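Local coordinates for protein ATP-dependent DNA helicase (Mycobacterium smegmatis, PDB 5V9X) that probably couples ATP hydrolysis to 3'-to-5' movement along single-stranded DNA and thereby unwinds RNA:DNA duplexes, at residues L258-P263 and T434-C439; P404-G409 and Q444-G449; G426-K431 and A440-R445; R651-G656 and Y660-L665. All coordinates share one frame; numbering follows the deposited sequence.

Contact 1: residues L258-P263 and T434-C439; sequences LSVQVP and TDLIGC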
loop_
_atom_site.group_PDB
_atom_site.type_symbol
_atom_site.label_atom_id
_atom_site.label_comp_id
_atom_site.label_asym_id
_atom_site.label_seq_id
_atom_site.Cartn_x
_atom_site.Cartn_y
_atom_site.Cartn_z
ATOM N N LEU A 258 17.921 -3.647 -13.871
ATOM C CA LEU A 258 17.426 -4.586 -12.877
ATOM C C LEU A 258 18.232 -5.883 -12.900
ATOM O O LEU A 258 18.908 -6.211 -13.878
ATOM C CB LEU A 258 15.944 -4.878 -13.109
ATOM C CG LEU A 258 15.033 -3.650 -13.122
ATOM C CD1 LEU A 258 13.591 -4.055 -13.387
ATOM C CD2 LEU A 258 15.146 -2.884 -11.813
ATOM N N SER A 259 18.143 -6.624 -11.799
ATOM C CA SER A 259 18.954 -7.816 -11.610
ATOM C C SER A 259 18.364 -8.652 -10.484
ATOM O O SER A 259 17.909 -8.108 -9.474
ATOM C CB SER A 259 20.406 -7.441 -11.293
ATOM O OG SER A 259 21.139 -8.563 -10.841
ATOM N N VAL A 260 18.372 -9.971 -10.667
ATOM C CA VAL A 260 17.907 -10.923 -9.662
ATOM C C VAL A 260 19.089 -11.813 -9.310
ATOM O O VAL A 260 19.485 -12.675 -10.106
ATOM C CB VAL A 260 16.716 -11.756 -10.155
ATOM C CG1 VAL A 260 16.326 -12.790 -9.112
ATOM C CG2 VAL A 260 15.536 -10.859 -10.475
ATOM N N GLN A 261 19.651 -11.613 -8.122
ATOM C CA GLN A 261 20.862 -12.301 -7.696
ATOM C C GLN A 261 20.525 -13.361 -6.655
ATOM O O GLN A 261 19.816 -13.083 -5.681
ATOM C CB GLN A 261 21.882 -11.304 -7.140
ATOM C CG GLN A 261 22.319 -10.254 -8.158
ATOM C CD GLN A 261 23.373 -9.298 -7.624
ATOM O OE1 GLN A 261 23.901 -9.484 -6.527
ATOM N NE2 GLN A 261 23.686 -8.266 -8.403
ATOM N N VAL A 262 21.030 -14.574 -6.873
ATOM C CA VAL A 262 20.904 -15.680 -5.927
ATOM C C VAL A 262 22.307 -16.149 -5.558
ATOM O O VAL A 262 23.000 -16.753 -6.391
ATOM C CB VAL A 262 20.065 -16.828 -6.511
ATOM C CG1 VAL A 262 20.158 -18.057 -5.622
ATOM C CG2 VAL A 262 18.618 -16.395 -6.671
ATOM N N PRO A 263 22.771 -15.895 -4.330
ATOM C CA PRO A 263 24.184 -16.155 -4.010
ATOM C C PRO A 263 24.542 -17.628 -3.876
ATOM O O PRO A 263 25.733 -17.957 -3.940
ATOM C CB PRO A 263 24.387 -15.417 -2.676
ATOM C CG PRO A 263 23.203 -14.493 -2.544
ATOM C CD PRO A 263 22.080 -15.184 -3.243
ATOM N N THR A 434 10.451 -20.418 -4.337
ATOM C CA THR A 434 9.302 -19.823 -5.018
ATOM C C THR A 434 9.333 -18.302 -4.992
ATOM O O THR A 434 8.646 -17.669 -5.801
ATOM C CB THR A 434 7.987 -20.311 -4.408
ATOM O OG1 THR A 434 7.903 -19.896 -3.037
ATOM C CG2 THR A 434 7.892 -21.826 -4.501
ATOM N N ASP A 435 10.099 -17.698 -4.080
ATOM C CA ASP A 435 10.270 -16.252 -4.123
ATOM C C ASP A 435 11.078 -15.832 -5.344
ATOM O O ASP A 435 10.899 -14.720 -5.853
ATOM C CB ASP A 435 10.940 -15.759 -2.842
ATOM C CG ASP A 435 10.954 -14.244 -2.734
ATOM O OD1 ASP A 435 10.150 -13.584 -3.426
ATOM O OD2 ASP A 435 11.776 -13.711 -1.959
ATOM N N LEU A 436 11.963 -16.708 -5.827
ATOM C CA LEU A 436 12.735 -16.407 -7.029
ATOM C C LEU A 436 11.822 -16.172 -8.225
ATOM O O LEU A 436 12.058 -15.261 -9.028
ATOM C CB LEU A 436 13.720 -17.542 -7.311
ATOM C CG LEU A 436 14.479 -17.543 -8.638
ATOM C CD1 LEU A 436 15.341 -16.301 -8.770
ATOM C CD2 LEU A 436 15.323 -18.802 -8.761
ATOM N N ILE A 437 10.771 -16.983 -8.358
ATOM C CA ILE A 437 9.773 -16.745 -9.398
ATOM C C ILE A 437 9.066 -15.418 -9.157
ATOM O O ILE A 437 8.769 -14.675 -10.101
ATOM C CB ILE A 437 8.775 -17.916 -9.456
ATOM C CG1 ILE A 437 9.495 -19.212 -9.833
ATOM C CG2 ILE A 437 7.652 -17.615 -10.437
ATOM C CD1 ILE A 437 8.661 -20.452 -9.612
ATOM N N GLY A 438 8.794 -15.094 -7.891
ATOM C CA GLY A 438 8.144 -13.830 -7.583
ATOM C C GLY A 438 8.980 -12.629 -7.978
ATOM O O GLY A 438 8.466 -11.663 -8.548
ATOM N N CYS A 439 10.282 -12.671 -7.685
ATOM C CA CYS A 439 11.165 -11.575 -8.070
ATOM C C CYS A 439 11.318 -11.492 -9.584
ATOM O O CYS A 439 11.398 -10.392 -10.145
ATOM C CB CYS A 439 12.532 -11.738 -7.407
ATOM S SG CYS A 439 12.501 -11.733 -5.601
#
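Val260 and Leu436 carry the packing of strand 256-262 against helix 433-448, a small example of how a beta-branched residue on a strand meets a long aliphatic one on a helix. The two side chains run at a slant to each other, and their methyls come together with Val260 CG1 3.7 Å from Leu436 CD1. Two residues along the strand, on the same face of it, Val262 CG2 lies 3.9 Å from the same Leu436 CD1, this time with the side chains nearly perpendicular. Leu436 CD1 is thus shared by both valines. The CB of Leu436 does not itself point at the strand; with CG swung anti to the backbone N (chi1 171°), the branch is carried toward the strand. Cys439, one turn further along the helix, adds a looser contact through its CB, 4.3 Å from Val260 CG1. No hydrogen bond joins the segments, and all four residues are buried. Pro430 touches both Val260 and Leu436, and Met267 also packs on the leucine. The axes of 258-262 and 434-439 run nearly antiparallel, at 172°, and come within 9.7 Å, the layered alpha/beta packing characteristic of the second RecA-like domain of superfamily 2 helicases.

Contact 2: residues P404-G409 and Q444-G449; sequences PSVASG and QRMQTG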
loop_
_atom_site.group_PDB
_atom_site.type_symbol
_atom_site.label_atom_id
_atom_site.label_comp_id
_atom_site.label_asym_id
_atom_site.label_seq_id
_atom_site.Cartn_x
_atom_site.Cartn_y
_atom_site.Cartn_z
ATOM N N PRO A 404 5.884 -5.819 -2.588
ATOM C CA PRO A 404 4.443 -6.112 -2.481
ATOM C C PRO A 404 3.669 -5.951 -3.779
ATOM O O PRO A 404 2.582 -6.528 -3.905
ATOM C CB PRO A 404 3.960 -5.116 -1.416
ATOM C CG PRO A 404 4.982 -4.030 -1.415
ATOM C CD PRO A 404 6.283 -4.714 -1.699
ATOM N N SER A 405 4.180 -5.190 -4.743
ATOM C CA SER A 405 3.530 -5.062 -6.041
ATOM C C SER A 405 4.559 -4.583 -7.053
ATOM O O SER A 405 5.684 -4.216 -6.701
ATOM C CB SER A 405 2.334 -4.109 -5.980
ATOM O OG SER A 405 2.732 -2.811 -5.577
ATOM N N VAL A 406 4.159 -4.599 -8.326
ATOM C CA VAL A 406 5.041 -4.120 -9.385
ATOM C C VAL A 406 5.222 -2.612 -9.282
ATOM O O VAL A 406 6.329 -2.091 -9.472
ATOM C CB VAL A 406 4.493 -4.535 -10.761
ATOM C CG1 VAL A 406 5.308 -3.906 -11.881
ATOM C CG2 VAL A 406 4.489 -6.050 -10.888
ATOM N N ALA A 407 4.142 -1.890 -8.970
ATOM C CA ALA A 407 4.230 -0.439 -8.847
ATOM C C ALA A 407 5.225 -0.035 -7.767
ATOM O O ALA A 407 6.033 0.881 -7.970
ATOM C CB ALA A 407 2.849 0.148 -8.557
ATOM N N SER A 408 5.191 -0.711 -6.616
ATOM C CA SER A 408 6.119 -0.365 -5.544
ATOM C C SER A 408 7.559 -0.648 -5.952
ATOM O O SER A 408 8.458 0.151 -5.665
ATOM C CB SER A 408 5.758 -1.119 -4.264
ATOM O OG SER A 408 6.111 -2.487 -4.354
ATOM N N GLY A 409 7.797 -1.774 -6.630
ATOM C CA GLY A 409 9.134 -2.056 -7.130
ATOM C C GLY A 409 9.652 -0.969 -8.053
ATOM O O GLY A 409 10.840 -0.641 -8.037
ATOM N N GLN A 444 10.174 -8.663 -14.596
ATOM C CA GLN A 444 9.582 -8.716 -15.928
ATOM C C GLN A 444 8.529 -7.628 -16.108
ATOM O O GLN A 444 8.557 -6.877 -17.091
ATOM C CB GLN A 444 8.980 -10.101 -16.162
ATOM C CG GLN A 444 8.244 -10.259 -17.474
ATOM C CD GLN A 444 7.589 -11.618 -17.597
ATOM O OE1 GLN A 444 8.224 -12.594 -18.002
ATOM N NE2 GLN A 444 6.311 -11.695 -17.237
ATOM N N ARG A 445 7.593 -7.523 -15.161
ATOM C CA ARG A 445 6.533 -6.526 -15.271
ATOM C C ARG A 445 7.075 -5.107 -15.139
ATOM O O ARG A 445 6.536 -4.183 -15.759
ATOM C CB ARG A 445 5.457 -6.784 -14.216
ATOM C CG ARG A 445 4.889 -8.202 -14.221
ATOM C CD ARG A 445 3.676 -8.334 -15.127
ATOM N NE ARG A 445 2.456 -7.850 -14.485
ATOM C CZ ARG A 445 1.263 -7.825 -15.071
ATOM N NH1 ARG A 445 1.127 -8.250 -16.319
ATOM N NH2 ARG A 445 0.207 -7.369 -14.412
ATOM N N MET A 446 8.128 -4.913 -14.338
ATOM C CA MET A 446 8.709 -3.580 -14.181
ATOM C C MET A 446 9.309 -3.079 -15.488
ATOM O O MET A 446 9.185 -1.894 -15.821
ATOM C CB MET A 446 9.778 -3.592 -13.090
ATOM C CG MET A 446 9.259 -3.751 -11.680
ATOM S SD MET A 446 10.598 -4.156 -10.537
ATOM C CE MET A 446 11.548 -2.638 -10.579
ATOM N N GLN A 447 9.977 -3.963 -16.231
ATOM C CA GLN A 447 10.594 -3.556 -17.488
ATOM C C GLN A 447 9.552 -3.182 -18.534
ATOM O O GLN A 447 9.809 -2.314 -19.376
ATOM C CB GLN A 447 11.503 -4.673 -18.005
ATOM C CG GLN A 447 12.685 -4.975 -17.091
ATOM C CD GLN A 447 13.476 -6.193 -17.531
ATOM O OE1 GLN A 447 13.008 -6.995 -18.340
ATOM N NE2 GLN A 447 14.686 -6.334 -16.999
ATOM N N THR A 448 8.377 -3.810 -18.499
ATOM C CA THR A 448 7.291 -3.488 -19.416
ATOM C C THR A 448 6.257 -2.545 -18.809
ATOM O O THR A 448 5.319 -2.147 -19.505
ATOM C CB THR A 448 6.596 -4.770 -19.890
ATOM O OG1 THR A 448 6.004 -5.440 -18.770
ATOM C CG2 THR A 448 7.594 -5.702 -20.561
ATOM N N GLY A 449 6.402 -2.180 -17.539
ATOM C CA GLY A 449 5.477 -1.246 -16.922
ATOM C C GLY A 449 4.087 -1.790 -16.682
ATOM O O GLY A 449 3.122 -1.021 -16.678
#
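Val406 has the most surface buried here and touches two consecutive residues of helix 433-448 with its two methyls. CG2 lies 3.5 Å from Arg445 CB, the valine and arginine side chains crossing at about a right angle, while CG1 sits 4.0 Å from Met446 CG. Only the aliphatic root of Arg445 is used in this way; its chain bends at chi2 and chi3, and further packing comes from Leu629 and Ala632 of helix 627-640. Met446 reaches further along helix 406-413, to Gly409: chi3 of 67° folds its terminal methyl round, and CE is 3.3 Å from the Gly409 carbonyl O. Met446 SD lies 4.1 Å from Gly409 C. Helix 406-413 belongs to the conserved C-terminal helicase domain, and the contact sets its first turn against the end of helix 433-448. That turn starts with Ser405 as N-cap, whose side chain accepts a weak bond from Ser408 N, while Ser408 OG donates to Ser405 O at 2.9 Å. The opposing helix ends in a Schellman motif with Gly449, at positive phi, as its C-prime residue. Just ahead of the N-cap, Pro404 packs on a guanine base of the bound DNA.

Contact 3: residues G426-K431 and A440-R445; sequences GVLFPK and AVTVQR. With nucleotides of chain B.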
loop_
_atom_site.group_PDB
_atom_site.type_symbol
_atom_site.label_atom_id
_atom_site.label_comp_id
_atom_site.label_asym_id
_atom_site.label_seq_id
_atom_site.Cartn_x
_atom_site.Cartn_y
_atom_site.Cartn_z
ATOM N N GLY A 426 18.874 -1.531 -9.823
ATOM C CA GLY A 426 18.106 -2.270 -8.839
ATOM C C GLY A 426 18.386 -3.757 -8.803
ATOM O O GLY A 426 18.323 -4.433 -9.834
ATOM N N VAL A 427 18.684 -4.284 -7.619
ATOM C CA VAL A 427 18.970 -5.701 -7.425
ATOM C C VAL A 427 17.911 -6.285 -6.498
ATOM O O VAL A 427 17.591 -5.692 -5.461
ATOM C CB VAL A 427 20.382 -5.923 -6.852
ATOM C CG1 VAL A 427 20.626 -7.401 -6.601
ATOM C CG2 VAL A 427 21.432 -5.360 -7.797
ATOM N N LEU A 428 17.371 -7.441 -6.873
ATOM C CA LEU A 428 16.394 -8.164 -6.069
ATOM C C LEU A 428 17.014 -9.460 -5.565
ATOM O O LEU A 428 17.610 -10.211 -6.343
ATOM C CB LEU A 428 15.127 -8.465 -6.874
ATOM C CG LEU A 428 13.978 -7.450 -6.846
ATOM C CD1 LEU A 428 14.332 -6.178 -7.602
ATOM C CD2 LEU A 428 12.708 -8.074 -7.403
ATOM N N PHE A 429 16.870 -9.719 -4.265
ATOM C CA PHE A 429 17.358 -10.952 -3.657
ATOM C C PHE A 429 16.180 -11.822 -3.247
ATOM O O PHE A 429 15.472 -11.481 -2.287
ATOM C CB PHE A 429 18.234 -10.651 -2.439
ATOM C CG PHE A 429 19.614 -10.166 -2.778
ATOM C CD1 PHE A 429 19.862 -8.818 -2.966
ATOM C CD2 PHE A 429 20.668 -11.058 -2.892
ATOM C CE1 PHE A 429 21.134 -8.368 -3.269
ATOM C CE2 PHE A 429 21.942 -10.613 -3.196
ATOM C CZ PHE A 429 22.175 -9.266 -3.385
ATOM N N PRO A 430 15.919 -12.932 -3.933
ATOM C CA PRO A 430 14.904 -13.871 -3.446
ATOM C C PRO A 430 15.310 -14.474 -2.110
ATOM O O PRO A 430 16.489 -14.723 -1.848
ATOM C CB PRO A 430 14.849 -14.938 -4.546
ATOM C CG PRO A 430 15.384 -14.260 -5.762
ATOM C CD PRO A 430 16.423 -13.303 -5.266
ATOM N N LYS A 431 14.310 -14.705 -1.259
ATOM C CA LYS A 431 14.536 -15.346 0.030
ATOM C C LYS A 431 14.524 -16.865 -0.058
ATOM O O LYS A 431 15.252 -17.527 0.692
ATOM C CB LYS A 431 13.478 -14.894 1.044
ATOM C CG LYS A 431 13.639 -13.457 1.516
ATOM C CD LYS A 431 12.469 -13.011 2.387
ATOM C CE LYS A 431 12.365 -13.820 3.666
ATOM N NZ LYS A 431 11.271 -13.329 4.552
ATOM N N ALA A 440 11.364 -12.641 -10.261
ATOM C CA ALA A 440 11.542 -12.643 -11.710
ATOM C C ALA A 440 10.347 -12.013 -12.416
ATOM O O ALA A 440 10.511 -11.118 -13.254
ATOM C CB ALA A 440 11.774 -14.070 -12.208
ATOM N N VAL A 441 9.134 -12.470 -12.091
ATOM C CA VAL A 441 7.935 -11.872 -12.674
ATOM C C VAL A 441 7.884 -10.381 -12.370
ATOM O O VAL A 441 7.504 -9.570 -13.223
ATOM C CB VAL A 441 6.672 -12.597 -12.174
ATOM C CG1 VAL A 441 5.418 -11.896 -12.675
ATOM C CG2 VAL A 441 6.679 -14.049 -12.620
ATOM N N THR A 442 8.281 -9.994 -11.157
ATOM C CA THR A 442 8.277 -8.581 -10.793
ATOM C C THR A 442 9.222 -7.784 -11.683
ATOM O O THR A 442 8.847 -6.736 -12.221
ATOM C CB THR A 442 8.651 -8.419 -9.321
ATOM O OG1 THR A 442 7.690 -9.103 -8.508
ATOM C CG2 THR A 442 8.670 -6.949 -8.941
ATOM N N VAL A 443 10.456 -8.270 -11.854
ATOM C CA VAL A 443 11.396 -7.620 -12.765
ATOM C C VAL A 443 10.823 -7.576 -14.175
ATOM O O VAL A 443 10.950 -6.569 -14.884
ATOM C CB VAL A 443 12.757 -8.341 -12.729
ATOM C CG1 VAL A 443 13.637 -7.897 -13.891
ATOM C CG2 VAL A 443 13.457 -8.084 -11.406
ATOM N N GLN A 444 10.174 -8.663 -14.596
ATOM C CA GLN A 444 9.582 -8.716 -15.928
ATOM C C GLN A 444 8.529 -7.628 -16.108
ATOM O O GLN A 444 8.557 -6.877 -17.091
ATOM C CB GLN A 444 8.980 -10.101 -16.162
ATOM C CG GLN A 444 8.244 -10.259 -17.474
ATOM C CD GLN A 444 7.589 -11.618 -17.597
ATOM O OE1 GLN A 444 8.224 -12.594 -18.002
ATOM N NE2 GLN A 444 6.311 -11.695 -17.237
ATOM N N ARG A 445 7.593 -7.523 -15.161
ATOM C CA ARG A 445 6.533 -6.526 -15.271
ATOM C C ARG A 445 7.075 -5.107 -15.139
ATOM O O ARG A 445 6.536 -4.183 -15.759
ATOM C CB ARG A 445 5.457 -6.784 -14.216
ATOM C CG ARG A 445 4.889 -8.202 -14.221
ATOM C CD ARG A 445 3.676 -8.334 -15.127
ATOM N NE ARG A 445 2.456 -7.850 -14.485
ATOM C CZ ARG A 445 1.263 -7.825 -15.071
ATOM N NH1 ARG A 445 1.127 -8.250 -16.319
ATOM N NH2 ARG A 445 0.207 -7.369 -14.412
ATOM P P DC B 3 16.011 -19.900 5.617
ATOM O OP1 DC B 3 17.196 -19.401 4.887
ATOM O OP2 DC B 3 16.030 -19.966 7.095
ATOM O "O5'" DC B 3 14.752 -19.022 5.156
ATOM C "C5'" DC B 3 14.901 -17.609 5.007
ATOM C "C4'" DC B 3 13.556 -16.897 4.961
ATOM O "O4'" DC B 3 12.738 -17.445 3.893
ATOM C "C3'" DC B 3 12.712 -16.989 6.236
ATOM O "O3'" DC B 3 12.110 -15.723 6.508
ATOM C "C2'" DC B 3 11.659 -18.033 5.870
ATOM C "C1'" DC B 3 11.454 -17.736 4.394
ATOM N N1 DC B 3 10.892 -18.879 3.620
ATOM C C2 DC B 3 9.558 -18.840 3.194
ATOM O O2 DC B 3 8.863 -17.855 3.471
ATOM N N3 DC B 3 9.065 -19.887 2.487
ATOM C C4 DC B 3 9.846 -20.931 2.206
ATOM N N4 DC B 3 9.315 -21.939 1.508
ATOM C C5 DC B 3 11.206 -20.987 2.633
ATOM C C6 DC B 3 11.682 -19.949 3.327
ATOM P P DC B 4 12.652 -14.799 7.708
ATOM O OP1 DC B 4 12.148 -13.427 7.472
ATOM O OP2 DC B 4 14.106 -15.036 7.834
ATOM O "O5'" DC B 4 11.921 -15.383 9.010
ATOM C "C5'" DC B 4 10.511 -15.226 9.176
ATOM C "C4'" DC B 4 9.919 -16.408 9.927
ATOM O "O4'" DC B 4 10.442 -17.627 9.371
ATOM C "C3'" DC B 4 10.255 -16.464 11.415
ATOM O "O3'" DC B 4 9.161 -15.965 12.183
ATOM C "C2'" DC B 4 10.508 -17.958 11.704
ATOM C "C1'" DC B 4 10.354 -18.637 10.340
ATOM N N1 DC B 4 11.416 -19.651 10.056
ATOM C C2 DC B 4 11.202 -20.995 10.387
ATOM O O2 DC B 4 10.131 -21.325 10.912
ATOM N N3 DC B 4 12.178 -21.900 10.120
ATOM C C4 DC B 4 13.319 -21.504 9.552
ATOM N N4 DC B 4 14.251 -22.431 9.309
ATOM C C5 DC B 4 13.554 -20.139 9.208
ATOM C C6 DC B 4 12.585 -19.257 9.474
#
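Leu428 meets Val443 methyl to methyl, CD2 lying 4.1 Å from CG2, as the two side chains lie alongside each other, pointing opposite ways. Leu428 CD2 also comes to 4.5 Å from Thr442 CG2, so one branch of a strand residue covers two successive positions on the helix. The contact is loose and wholly apolar, but all three residues are buried. Thr442 keeps its hydroxyl for its own helix, where OG1 is hydrogen-bonded to Gly438 O, leaving the methyl to face Leu428. Pro403 packs on both Leu428 and Thr442. Beyond the strand's end, Lys431 is turned to the DNA tracking strand: its NZ bonds DC4 OP1 of chain B at 3.1 Å and, more weakly, DC3 O3' of chain B at 3.2 Å. A bend at chi3 (63°) brings Lys431 CE alongside the sugar, 3.5 Å from C4' of DC3 of chain B, and the ammonium group onto the linking phosphate. The backbone N of Lys431 is held by Asp435 OD2 in the first turn of the helix. Strand 424-429 lies between strands 394-400 and 256-262 of the parallel sheet; helix 433-448 follows it directly and packs over one face, with Phe636 of helix 627-640 touching Ala440 and Val441.

Contact 4: residues R651-G656 and Y660-L665; sequences RCQKMG and YATDNL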
loop_
_atom_site.group_PDB
_atom_site.type_symbol
_atom_site.label_atom_id
_atom_site.label_comp_id
_atom_site.label_asym_id
_atom_site.label_seq_id
_atom_site.Cartn_x
_atom_site.Cartn_y
_atom_site.Cartn_z
ATOM N N ARG A 651 16.226 -16.043 -21.861
ATOM C CA ARG A 651 15.095 -15.430 -21.175
ATOM C C ARG A 651 15.504 -14.865 -19.820
ATOM O O ARG A 651 15.072 -13.770 -19.439
ATOM C CB ARG A 651 13.977 -16.457 -21.011
ATOM C CG ARG A 651 12.706 -15.913 -20.398
ATOM C CD ARG A 651 11.867 -15.180 -21.425
ATOM N NE ARG A 651 10.446 -15.445 -21.223
ATOM C CZ ARG A 651 9.654 -14.720 -20.442
ATOM N NH1 ARG A 651 10.137 -13.671 -19.795
ATOM N NH2 ARG A 651 8.375 -15.041 -20.315
ATOM N N CYS A 652 16.337 -15.597 -19.079
ATOM C CA CYS A 652 16.732 -15.146 -17.749
ATOM C C CYS A 652 17.657 -13.936 -17.807
ATOM O O CYS A 652 17.634 -13.100 -16.896
ATOM C CB CYS A 652 17.405 -16.287 -16.984
ATOM S SG CYS A 652 16.308 -17.658 -16.554
ATOM N N GLN A 653 18.470 -13.818 -18.859
ATOM C CA GLN A 653 19.478 -12.764 -18.890
ATOM C C GLN A 653 18.885 -11.391 -19.183
ATOM O O GLN A 653 19.429 -10.381 -18.721
ATOM C CB GLN A 653 20.566 -13.101 -19.911
ATOM C CG GLN A 653 21.505 -14.205 -19.449
ATOM C CD GLN A 653 22.089 -13.942 -18.069
ATOM O OE1 GLN A 653 22.419 -12.804 -17.724
ATOM N NE2 GLN A 653 22.215 -14.995 -17.269
ATOM N N LYS A 654 17.788 -11.320 -19.935
ATOM C CA LYS A 654 17.112 -10.041 -20.113
ATOM C C LYS A 654 16.306 -9.633 -18.886
ATOM O O LYS A 654 15.653 -8.582 -18.911
ATOM C CB LYS A 654 16.218 -10.075 -21.356
ATOM C CG LYS A 654 15.364 -11.320 -21.494
ATOM C CD LYS A 654 14.711 -11.378 -22.866
ATOM C CE LYS A 654 15.756 -11.391 -23.974
ATOM N NZ LYS A 654 15.135 -11.537 -25.319
ATOM N N MET A 655 16.334 -10.436 -17.824
ATOM C CA MET A 655 15.840 -10.038 -16.516
ATOM C C MET A 655 16.955 -9.642 -15.562
ATOM O O MET A 655 16.664 -9.160 -14.461
ATOM C CB MET A 655 15.023 -11.169 -15.885
ATOM C CG MET A 655 13.704 -11.420 -16.568
ATOM S SD MET A 655 12.860 -12.868 -15.925
ATOM C CE MET A 655 11.436 -12.886 -17.004
ATOM N N GLY A 656 18.212 -9.837 -15.950
ATOM C CA GLY A 656 19.322 -9.524 -15.075
ATOM C C GLY A 656 19.682 -10.611 -14.093
ATOM O O GLY A 656 20.318 -10.319 -13.075
ATOM N N TYR A 660 23.543 -17.475 -9.262
ATOM C CA TYR A 660 23.039 -18.792 -9.630
ATOM C C TYR A 660 21.530 -18.758 -9.828
ATOM O O TYR A 660 20.847 -19.765 -9.626
ATOM C CB TYR A 660 23.412 -19.839 -8.582
ATOM C CG TYR A 660 24.895 -19.972 -8.330
ATOM C CD1 TYR A 660 25.736 -20.532 -9.283
ATOM C CD2 TYR A 660 25.454 -19.552 -7.132
ATOM C CE1 TYR A 660 27.093 -20.662 -9.051
ATOM C CE2 TYR A 660 26.806 -19.679 -6.889
ATOM C CZ TYR A 660 27.622 -20.234 -7.851
ATOM O OH TYR A 660 28.971 -20.358 -7.610
ATOM N N ALA A 661 20.994 -17.601 -10.224
ATOM C CA ALA A 661 19.551 -17.473 -10.379
ATOM C C ALA A 661 19.023 -18.332 -11.522
ATOM O O ALA A 661 17.900 -18.841 -11.442
ATOM C CB ALA A 661 19.177 -16.007 -10.589
ATOM N N THR A 662 19.811 -18.511 -12.585
ATOM C CA THR A 662 19.371 -19.361 -13.687
ATOM C C THR A 662 19.382 -20.833 -13.288
ATOM O O THR A 662 18.439 -21.571 -13.595
ATOM C CB THR A 662 20.252 -19.139 -14.917
ATOM O OG1 THR A 662 20.167 -17.770 -15.333
ATOM C CG2 THR A 662 19.800 -20.033 -16.059
ATOM N N ASP A 663 20.443 -21.277 -12.608
ATOM C CA ASP A 663 20.526 -22.674 -12.192
ATOM C C ASP A 663 19.370 -23.050 -11.274
ATOM O O ASP A 663 18.751 -24.108 -11.442
ATOM C CB ASP A 663 21.861 -22.935 -11.492
ATOM C CG ASP A 663 23.027 -23.016 -12.459
ATOM O OD1 ASP A 663 22.875 -23.645 -13.528
ATOM O OD2 ASP A 663 24.097 -22.453 -12.145
ATOM N N ASN A 664 19.058 -22.189 -10.304
ATOM C CA ASN A 664 18.063 -22.540 -9.297
ATOM C C ASN A 664 16.644 -22.492 -9.847
ATOM O O ASN A 664 15.795 -23.285 -9.429
ATOM C CB ASN A 664 18.195 -21.615 -8.092
ATOM C CG ASN A 664 19.390 -21.950 -7.234
ATOM O OD1 ASN A 664 19.310 -22.799 -6.348
ATOM N ND2 ASN A 664 20.511 -21.291 -7.497
ATOM N N LEU A 665 16.359 -21.564 -10.761
ATOM C CA LEU A 665 15.040 -21.535 -11.385
ATOM C C LEU A 665 14.823 -22.769 -12.249
ATOM O O LEU A 665 13.767 -23.410 -12.182
ATOM C CB LEU A 665 14.873 -20.264 -12.218
ATOM C CG LEU A 665 13.582 -20.214 -13.037
ATOM C CD1 LEU A 665 12.369 -20.234 -12.119
ATOM C CD2 LEU A 665 13.561 -18.994 -13.941
#
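Cys652 and Thr662 are brought together by similar first torsions: SG of the cysteine (chi1 -68°) and OG1 of the threonine (chi1 -60°) each lie anti to the carbonyl carbon and beside the backbone N. The threonine hydroxyl consequently comes up against Cys652 CB, with Thr662 OG1 3.5 Å from that carbon, while the sulfur also meets Leu665. There Cys652 SG is 4.0 Å from Leu665 CD2, a branch delivered by a chi1 of 174° that sets CG anti to the backbone N. Gln653 plays a lesser part at the exposed border, where a bend at chi2 brings its amide NE2 to 4.0 Å from Thr662 OG1. No hydrogen bond crosses between the segments. Helix 645-653 closes in a Schellman motif at Gly656, whose positive phi accompanies the type I turn from Gln653. On the other side, Tyr660 is the N-cap of helix 661-676, and its carbonyl O accepts from Asn664 N and, at 2.6 Å, from Asn664 ND2, the two donors approaching opposite faces of the carbonyl plane. The Asn664 amide also bonds Val264 O and Met267 N. The three residues between the segments form the edge strand 657-659, so the two helices are joined by this short strand. Phe657 of that strand packs against Cys652, Thr662 and Leu665. Outward from there, the strand joins strand 256-262 at the end of the parallel sheet, Leu665 reaches Leu436 and Ile437 of helix 433-448, and Phe636 and Leu640 of helix 627-640 also pack on Leu665.

Followed from the N terminus, the chain first lays down strand 256-262, whose partner in contact 1 arrives about 170 residues later on helix 433-448. Inside that long loop begin contact 2, at 404-409, and contact 3, at 426-431; both end further along the same helix, so each crosses contact 1, while contact 3 opens inside contact 2 and closes on an overlapping part of the helix. One helix thereby ties two neighbouring strands of the parallel sheet to helix 406-413. Contact 4 comes later, in series, as a short local closure, yet it returns to the same place: Tyr660 N probably pairs with Val262 O beside contact 1, and Arg651 NH1 bonds Gln444 OE1 on the shared helix.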